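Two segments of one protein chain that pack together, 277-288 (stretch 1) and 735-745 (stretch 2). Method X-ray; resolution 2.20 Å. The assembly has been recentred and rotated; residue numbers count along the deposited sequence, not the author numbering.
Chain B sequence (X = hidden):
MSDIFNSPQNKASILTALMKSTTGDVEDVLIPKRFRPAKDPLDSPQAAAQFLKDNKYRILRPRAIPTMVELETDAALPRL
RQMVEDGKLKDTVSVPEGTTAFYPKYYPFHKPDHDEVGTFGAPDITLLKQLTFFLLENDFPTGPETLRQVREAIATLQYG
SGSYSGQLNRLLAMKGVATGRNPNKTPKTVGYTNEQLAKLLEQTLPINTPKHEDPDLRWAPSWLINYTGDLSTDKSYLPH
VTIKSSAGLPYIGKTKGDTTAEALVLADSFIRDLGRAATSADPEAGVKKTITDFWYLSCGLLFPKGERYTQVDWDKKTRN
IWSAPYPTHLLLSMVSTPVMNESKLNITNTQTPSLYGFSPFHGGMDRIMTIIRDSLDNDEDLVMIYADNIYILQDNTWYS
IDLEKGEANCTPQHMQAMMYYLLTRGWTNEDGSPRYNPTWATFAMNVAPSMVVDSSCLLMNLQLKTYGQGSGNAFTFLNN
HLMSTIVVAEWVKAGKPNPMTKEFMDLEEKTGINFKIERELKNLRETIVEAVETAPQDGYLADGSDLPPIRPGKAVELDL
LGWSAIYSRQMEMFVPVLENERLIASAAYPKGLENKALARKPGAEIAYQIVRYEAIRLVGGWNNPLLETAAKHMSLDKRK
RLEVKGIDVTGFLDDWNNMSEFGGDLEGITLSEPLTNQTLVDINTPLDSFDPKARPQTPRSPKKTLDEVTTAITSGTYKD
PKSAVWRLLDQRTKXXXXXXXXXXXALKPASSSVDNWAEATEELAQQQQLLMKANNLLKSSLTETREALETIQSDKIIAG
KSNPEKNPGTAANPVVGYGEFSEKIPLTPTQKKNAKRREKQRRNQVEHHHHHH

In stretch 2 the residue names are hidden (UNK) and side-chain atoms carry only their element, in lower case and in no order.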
ATOM      1  N   ALA B 277      -1.552   9.433 -30.543  1.00 72.28           N
ATOM      2  CA  ALA B 277      -0.537   8.570 -31.151  1.00 72.65           C
ATOM      3  C   ALA B 277      -1.079   7.179 -31.483  1.00 75.62           C
ATOM      4  O   ALA B 277      -0.754   6.650 -32.540  1.00 74.96           O
ATOM      5  CB  ALA B 277       0.659   8.449 -30.227  1.00 72.17           C
ATOM      6  N   ALA B 278      -1.936   6.614 -30.604  1.00 72.66           N
ATOM      7  CA  ALA B 278      -2.550   5.289 -30.770  1.00 72.68           C
ATOM      8  C   ALA B 278      -3.551   5.250 -31.948  1.00 77.63           C
ATOM      9  O   ALA B 278      -3.785   4.183 -32.515  1.00 76.84           O
ATOM     10  CB  ALA B 278      -3.240   4.869 -29.479  1.00 71.51           C
ATOM     11  N   THR B 279      -4.118   6.404 -32.329  1.00 75.96           N
ATOM     12  CA  THR B 279      -5.077   6.474 -33.438  1.00 77.62           C
ATOM     13  C   THR B 279      -4.476   7.258 -34.640  1.00 83.06           C
ATOM     14  O   THR B 279      -5.214   7.775 -35.477  1.00 84.40           O
ATOM     15  CB  THR B 279      -6.425   7.042 -32.958  1.00 80.75           C
ATOM     16  OG1 THR B 279      -6.210   8.321 -32.368  1.00 85.04           O
ATOM     17  CG2 THR B 279      -7.131   6.118 -31.969  1.00 70.63           C
ATOM     18  N   SER B 280      -3.131   7.301 -34.727  1.00 78.60           N
ATOM     19  CA  SER B 280      -2.379   7.966 -35.792  1.00 79.40           C
ATOM     20  C   SER B 280      -2.087   6.979 -36.941  1.00 84.69           C
ATOM     21  O   SER B 280      -2.430   5.799 -36.839  1.00 82.00           O
ATOM     22  CB  SER B 280      -1.082   8.566 -35.241  1.00 79.80           C
ATOM     23  OG  SER B 280      -0.135   7.589 -34.836  1.00 78.31           O
ATOM     24  N   ALA B 281      -1.464   7.471 -38.033  1.00 85.77           N
ATOM     25  CA  ALA B 281      -1.128   6.661 -39.212  1.00 88.21           C
ATOM     26  C   ALA B 281      -0.089   5.582 -38.887  1.00 91.79           C
ATOM     27  O   ALA B 281      -0.068   4.541 -39.548  1.00 92.50           O
ATOM     28  CB  ALA B 281      -0.623   7.550 -40.337  1.00 91.28           C
ATOM     29  N   ASP B 282       0.755   5.827 -37.868  1.00 86.86           N
ATOM     30  CA  ASP B 282       1.770   4.891 -37.388  1.00 84.87           C
ATOM     31  C   ASP B 282       1.686   4.823 -35.837  1.00 85.57           C
ATOM     32  O   ASP B 282       2.464   5.504 -35.155  1.00 84.36           O
ATOM     33  CB  ASP B 282       3.176   5.306 -37.891  1.00 87.75           C
ATOM     34  CG  ASP B 282       4.295   4.287 -37.691  1.00101.56           C
ATOM     35  OD1 ASP B 282       4.113   3.337 -36.876  1.00 99.94           O
ATOM     36  OD2 ASP B 282       5.367   4.456 -38.315  1.00109.24           O
ATOM     37  N   PRO B 283       0.727   4.039 -35.258  1.00 79.65           N
ATOM     38  CA  PRO B 283       0.627   3.966 -33.785  1.00 76.17           C
ATOM     39  C   PRO B 283       1.897   3.448 -33.105  1.00 78.91           C
ATOM     40  O   PRO B 283       2.199   3.906 -31.996  1.00 76.74           O
ATOM     41  CB  PRO B 283      -0.557   3.021 -33.542  1.00 76.91           C
ATOM     42  CG  PRO B 283      -1.323   3.016 -34.820  1.00 83.72           C
ATOM     43  CD  PRO B 283      -0.292   3.181 -35.897  1.00 81.29           C
ATOM     44  N   GLU B 284       2.659   2.541 -33.753  1.00 75.59           N
ATOM     45  CA  GLU B 284       3.885   2.025 -33.147  1.00 74.55           C
ATOM     46  C   GLU B 284       4.936   3.137 -32.932  1.00 79.18           C
ATOM     47  O   GLU B 284       5.401   3.304 -31.802  1.00 78.02           O
ATOM     48  CB  GLU B 284       4.477   0.862 -33.938  1.00 76.80           C
ATOM     49  CG  GLU B 284       5.457   0.049 -33.110  1.00 88.86           C
ATOM     50  CD  GLU B 284       5.496  -1.425 -33.459  1.00104.17           C
ATOM     51  OE1 GLU B 284       4.627  -2.185 -32.970  1.00101.83           O
ATOM     52  OE2 GLU B 284       6.405  -1.816 -34.225  1.00 78.78           O
ATOM     53  N   ALA B 285       5.283   3.899 -33.983  1.00 77.09           N
ATOM     54  CA  ALA B 285       6.265   4.985 -33.885  1.00 77.00           C
ATOM     55  C   ALA B 285       5.755   6.106 -32.974  1.00 80.98           C
ATOM     56  O   ALA B 285       6.530   6.655 -32.199  1.00 79.54           O
ATOM     57  CB  ALA B 285       6.591   5.541 -35.262  1.00 79.68           C
ATOM     58  N   GLY B 286       4.459   6.410 -33.075  1.00 78.46           N
ATOM     59  CA  GLY B 286       3.788   7.452 -32.312  1.00 77.51           C
ATOM     60  C   GLY B 286       3.748   7.177 -30.830  1.00 79.84           C
ATOM     61  O   GLY B 286       4.137   8.042 -30.040  1.00 80.05           O
ATOM     62  N   VAL B 287       3.265   5.978 -30.438  1.00 74.16           N
ATOM     63  CA  VAL B 287       3.148   5.566 -29.026  1.00 70.63           C
ATOM     64  C   VAL B 287       4.551   5.469 -28.409  1.00 71.57           C
ATOM     65  O   VAL B 287       4.762   6.002 -27.314  1.00 70.21           O
ATOM     66  CB  VAL B 287       2.321   4.257 -28.868  1.00 73.50           C
ATOM     67  CG1 VAL B 287       2.514   3.608 -27.501  1.00 70.87           C
ATOM     68  CG2 VAL B 287       0.839   4.518 -29.129  1.00 73.88           C
ATOM     69  N   LYS B 288       5.511   4.869 -29.141  1.00 67.17           N
ATOM     70  CA  LYS B 288       6.896   4.720 -28.695  1.00 66.89           C
ATOM     71  C   LYS B 288       7.584   6.082 -28.468  1.00 71.93           C
ATOM     72  O   LYS B 288       8.334   6.214 -27.487  1.00 70.52           O
ATOM     73  CB  LYS B 288       7.709   3.858 -29.666  1.00 70.01           C
ATOM     74  CG  LYS B 288       7.570   2.367 -29.382  1.00 78.91           C
ATOM     75  CD  LYS B 288       8.498   1.525 -30.245  1.00 86.98           C
ATOM     76  CE  LYS B 288       8.463   0.055 -29.889  1.00 95.34           C
ATOM     77  NZ  LYS B 288       9.530  -0.311 -28.917  1.00103.20           N
ATOM     78  N   UNK B 735      -2.205  -8.266 -28.270  1.00 62.71           N
ATOM     79  CA  UNK B 735      -1.868  -7.630 -29.554  1.00 63.53           C
ATOM     80  C   UNK B 735      -0.798  -6.535 -29.438  1.00 67.37           C
ATOM     81  O   UNK B 735      -0.797  -5.778 -28.471  1.00 66.16           O
ATOM     82  c   UNK B 735      -4.128  -8.048 -30.762  1.00 69.74           C
ATOM     83  c   UNK B 735      -3.127  -7.046 -30.184  1.00 64.36           C
ATOM     84  c   UNK B 735      -3.763  -8.428 -32.196  1.00 73.49           C
ATOM     85  c   UNK B 735      -5.544  -7.483 -30.712  1.00 69.51           C
ATOM     86  N   UNK B 736       0.079  -6.424 -30.457  1.00 65.13           N
ATOM     87  CA  UNK B 736       1.164  -5.428 -30.498  1.00 64.51           C
ATOM     88  C   UNK B 736       0.617  -3.993 -30.693  1.00 69.16           C
ATOM     89  O   UNK B 736      -0.523  -3.808 -31.140  1.00 68.40           O
ATOM     90  n   UNK B 736       3.851  -5.421 -34.212  1.00 97.96           N
ATOM     91  c   UNK B 736       2.222  -5.776 -31.571  1.00 64.02           C
ATOM     92  n   UNK B 736       5.927  -4.870 -35.046  1.00111.02           N
ATOM     93  c   UNK B 736       4.951  -5.753 -34.883  1.00120.06           C
ATOM     94  c   UNK B 736       2.723  -6.324 -33.982  1.00 82.69           C
ATOM     95  n   UNK B 736       5.083  -6.970 -35.397  1.00110.40           N
ATOM     96  c   UNK B 736       1.708  -5.780 -33.003  1.00 72.88           C
ATOM     97  N   UNK B 737       1.461  -2.989 -30.356  1.00 66.71           N
ATOM     98  CA  UNK B 737       1.162  -1.550 -30.348  1.00 66.77           C
ATOM     99  C   UNK B 737       0.807  -0.993 -31.759  1.00 70.63           C
ATOM    100  O   UNK B 737       0.014  -0.053 -31.833  1.00 70.02           O
ATOM    101  c   UNK B 737       2.135  -0.830 -28.118  1.00 67.99           C
ATOM    102  c   UNK B 737       2.484   0.643 -30.099  1.00 71.36           C
ATOM    103  c   UNK B 737       2.323  -0.788 -29.633  1.00 70.28           C
ATOM    104  N   UNK B 738       1.317  -1.599 -32.858  1.00 67.21           N
ATOM    105  CA  UNK B 738       1.008  -1.152 -34.230  1.00 68.27           C
ATOM    106  C   UNK B 738      -0.493  -1.334 -34.592  1.00 71.04           C
ATOM    107  O   UNK B 738      -0.988  -0.616 -35.452  1.00 72.24           O
ATOM    108  o   UNK B 738       1.654  -3.281 -35.184  1.00 72.76           O
ATOM    109  c   UNK B 738       1.875  -1.883 -35.251  1.00 70.84           C
ATOM    110  N   UNK B 739      -1.210  -2.241 -33.891  1.00 65.58           N
ATOM    111  CA  UNK B 739      -2.637  -2.564 -34.080  1.00 65.12           C
ATOM    112  C   UNK B 739      -3.580  -1.718 -33.206  1.00 68.19           C
ATOM    113  O   UNK B 739      -4.782  -1.989 -33.192  1.00 68.44           O
ATOM    114  o   UNK B 739      -2.822  -4.272 -32.307  1.00 66.59           O
ATOM    115  c   UNK B 739      -2.895  -4.060 -33.735  1.00 71.51           C
ATOM    116  c   UNK B 739      -1.965  -5.019 -34.466  1.00 67.89           C
ATOM    117  N   UNK B 740      -3.060  -0.723 -32.463  1.00 65.11           N
ATOM    118  CA  UNK B 740      -3.867   0.043 -31.499  1.00 64.38           C
ATOM    119  C   UNK B 740      -5.018   0.823 -32.124  1.00 71.99           C
ATOM    120  O   UNK B 740      -6.072   0.913 -31.492  1.00 72.19           O
ATOM    121  c   UNK B 740      -3.013   0.983 -30.631  1.00 62.62           C
ATOM    122  c   UNK B 740      -2.294   0.339 -29.444  1.00 63.94           C
ATOM    123  c   UNK B 740      -3.281  -0.204 -28.396  1.00 64.09           C
ATOM    124  c   UNK B 740      -1.318   1.315 -28.826  1.00 62.83           C
ATOM    125  N   UNK B 741      -4.840   1.354 -33.346  1.00 70.49           N
ATOM    126  CA  UNK B 741      -5.878   2.108 -34.044  1.00 72.21           C
ATOM    127  C   UNK B 741      -7.056   1.187 -34.415  1.00 76.86           C
ATOM    128  O   UNK B 741      -8.212   1.580 -34.254  1.00 77.64           O
ATOM    129  c   UNK B 741      -6.330   3.544 -37.406  1.00103.59           C
ATOM    130  c   UNK B 741      -6.183   3.821 -35.938  1.00 84.35           C
ATOM    131  n   UNK B 741      -4.394   2.097 -38.895  1.00122.32           N
ATOM    132  c   UNK B 741      -4.351   3.424 -38.896  1.00137.56           C
ATOM    133  n   UNK B 741      -5.241   4.126 -38.198  1.00121.29           N
ATOM    134  n   UNK B 741      -3.426   4.043 -39.613  1.00127.07           N
ATOM    135  c   UNK B 741      -5.283   2.783 -35.285  1.00 75.31           C
ATOM    136  N   UNK B 742      -6.749  -0.050 -34.864  1.00 73.08           N
ATOM    137  CA  UNK B 742      -7.750  -1.063 -35.206  1.00 73.54           C
ATOM    138  C   UNK B 742      -8.527  -1.463 -33.955  1.00 75.05           C
ATOM    139  O   UNK B 742      -9.754  -1.564 -34.013  1.00 76.78           O
ATOM    140  o   UNK B 742      -5.709  -2.303 -37.795  1.00101.87           O
ATOM    141  o   UNK B 742      -7.859  -1.930 -38.096  1.00 94.79           O
ATOM    142  c   UNK B 742      -7.091  -2.288 -35.862  1.00 76.39           C
ATOM    143  c   UNK B 742      -6.864  -2.147 -37.356  1.00 92.18           C
ATOM    144  N   UNK B 743      -7.812  -1.623 -32.816  1.00 67.06           N
ATOM    145  CA  UNK B 743      -8.380  -1.935 -31.495  1.00 64.58           C
ATOM    146  C   UNK B 743      -9.296  -0.825 -31.014  1.00 64.42           C
ATOM    147  O   UNK B 743     -10.342  -1.118 -30.434  1.00 62.19           O
ATOM    148  c   UNK B 743      -5.369  -3.530 -29.628  1.00 76.22           C
ATOM    149  c   UNK B 743      -7.281  -2.155 -30.452  1.00 63.81           C
ATOM    150  c   UNK B 743      -6.380  -3.364 -30.730  1.00 75.58           C
ATOM    151  o   UNK B 743      -5.721  -3.683 -28.465  1.00 66.47           O
ATOM    152  n   UNK B 743      -4.095  -3.475 -29.965  1.00 68.51           N
ATOM    153  N   UNK B 744      -8.904   0.451 -31.258  1.00 61.53           N
ATOM    154  CA  UNK B 744      -9.694   1.639 -30.884  1.00 62.05           C
ATOM    155  C   UNK B 744     -11.006   1.629 -31.657  1.00 68.08           C
ATOM    156  O   UNK B 744     -12.060   1.832 -31.059  1.00 67.10           O
ATOM    157  c   UNK B 744      -8.911   2.917 -31.164  1.00 63.13           C
ATOM    158  N   UNK B 745     -10.950   1.280 -32.965  1.00 67.54           N
ATOM    159  CA  UNK B 745     -12.143   1.158 -33.814  1.00 70.57           C
ATOM    160  C   UNK B 745     -13.054   0.032 -33.306  1.00 74.03           C
ATOM    161  O   UNK B 745     -14.270   0.158 -33.387  1.00 75.40           O
ATOM    162  c   UNK B 745     -11.267   2.120 -36.100  1.00 80.26           C
ATOM    163  c   UNK B 745     -12.327   3.223 -36.168  1.00 84.71           C
ATOM    164  c   UNK B 745     -10.954   1.714 -37.556  1.00 82.77           C
ATOM    165  c   UNK B 745     -11.759   0.912 -35.286  1.00 72.96           C
TER

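Position 735 carries four side-chain carbons, forked at the second, and its side chain is out of reach of stretch 1. Unbranched at CB and forked one atom later, it is leucine, L735.

Position 736 has three carbons, a nitrogen, then a carbon bearing two more nitrogens, a guanidinium. Its CA-to-CB bond points sideways, yet one terminal nitrogen of 736 reaches OE2 of E284 at 3.2 Å. It is arginine, R736. NH2 of R736 donates to OE2 of E284 with an N-H...acceptor angle of 157°, a hydrogen bond within a salt bridge. The carboxylate oxygen sits at the guanidinium edge, near its plane.

Position 737 has three carbons, with two carried by CB, and its CA-to-CB bond points toward stretch 1. One of the two carbons on CB of 737 lies 3.6 Å from CA of E284 and 3.8 Å from CB of V287. This is valine, V737, and the carbon is its CG1.

Position 738 shows one carbon and one oxygen. Its CB is 3.6 Å from OE1 of E284, and its carbonyl O is 3.7 Å from CG of P283. It is serine, S738.

At 739, CB carries one oxygen and one carbon, and the CA-to-CB bond points away. This is threonine, T739, whose OG1 donates to R736 O at 2.6 Å, tying down the 3-10 segment.

Position 740 again has four carbons forked at the second, but here the CA-to-CB bond points toward stretch 1. Its CB packs 4.1 Å from CB of A278, and one terminal carbon of 740 lies 3.9 Å from CG2 of V287. It is leucine, L740, and that carbon is CD1.

Position 741 has three carbons, a nitrogen, then a carbon carrying two more nitrogens. The carbon after CB of 741 approaches CA of T279 at 3.8 Å, and CB of 741 lies 4.0 Å from CG of P283. It is arginine, R741. NH2 of R741 is 3.4 Å from S280 O, but the poor angle excludes a hydrogen bond.

Position 742 has two carbons, the second with two oxygens, and its CA-to-CB bond points away: aspartate, D742.

Position 743 has three carbons, the third bearing one oxygen and one nitrogen: glutamine, Q743. Its NE2 donates to OG1 of T739 at 2.8 Å.

Position 744 has CB alone, which meets CG2 of T279 at 3.8 Å; hence alanine, A744.

Position 745 has four carbons forked at the second, and the side chain makes no contact with stretch 1: leucine, L745.

The contact buries 577 Å² summed over both sides. V737 and L740 supply apolar packing against A278, P283 and V287, while the R736–E284 salt bridge adds a polar link and R741 lies against T279, S280 and A281, its CB reaching P283 CG. Helices 283-288 and 740-745 run at 97°, nearly perpendicular, with axes 11.3 Å apart at closest approach.

Stretch 2 (735-745) LRVSTLRDQAL
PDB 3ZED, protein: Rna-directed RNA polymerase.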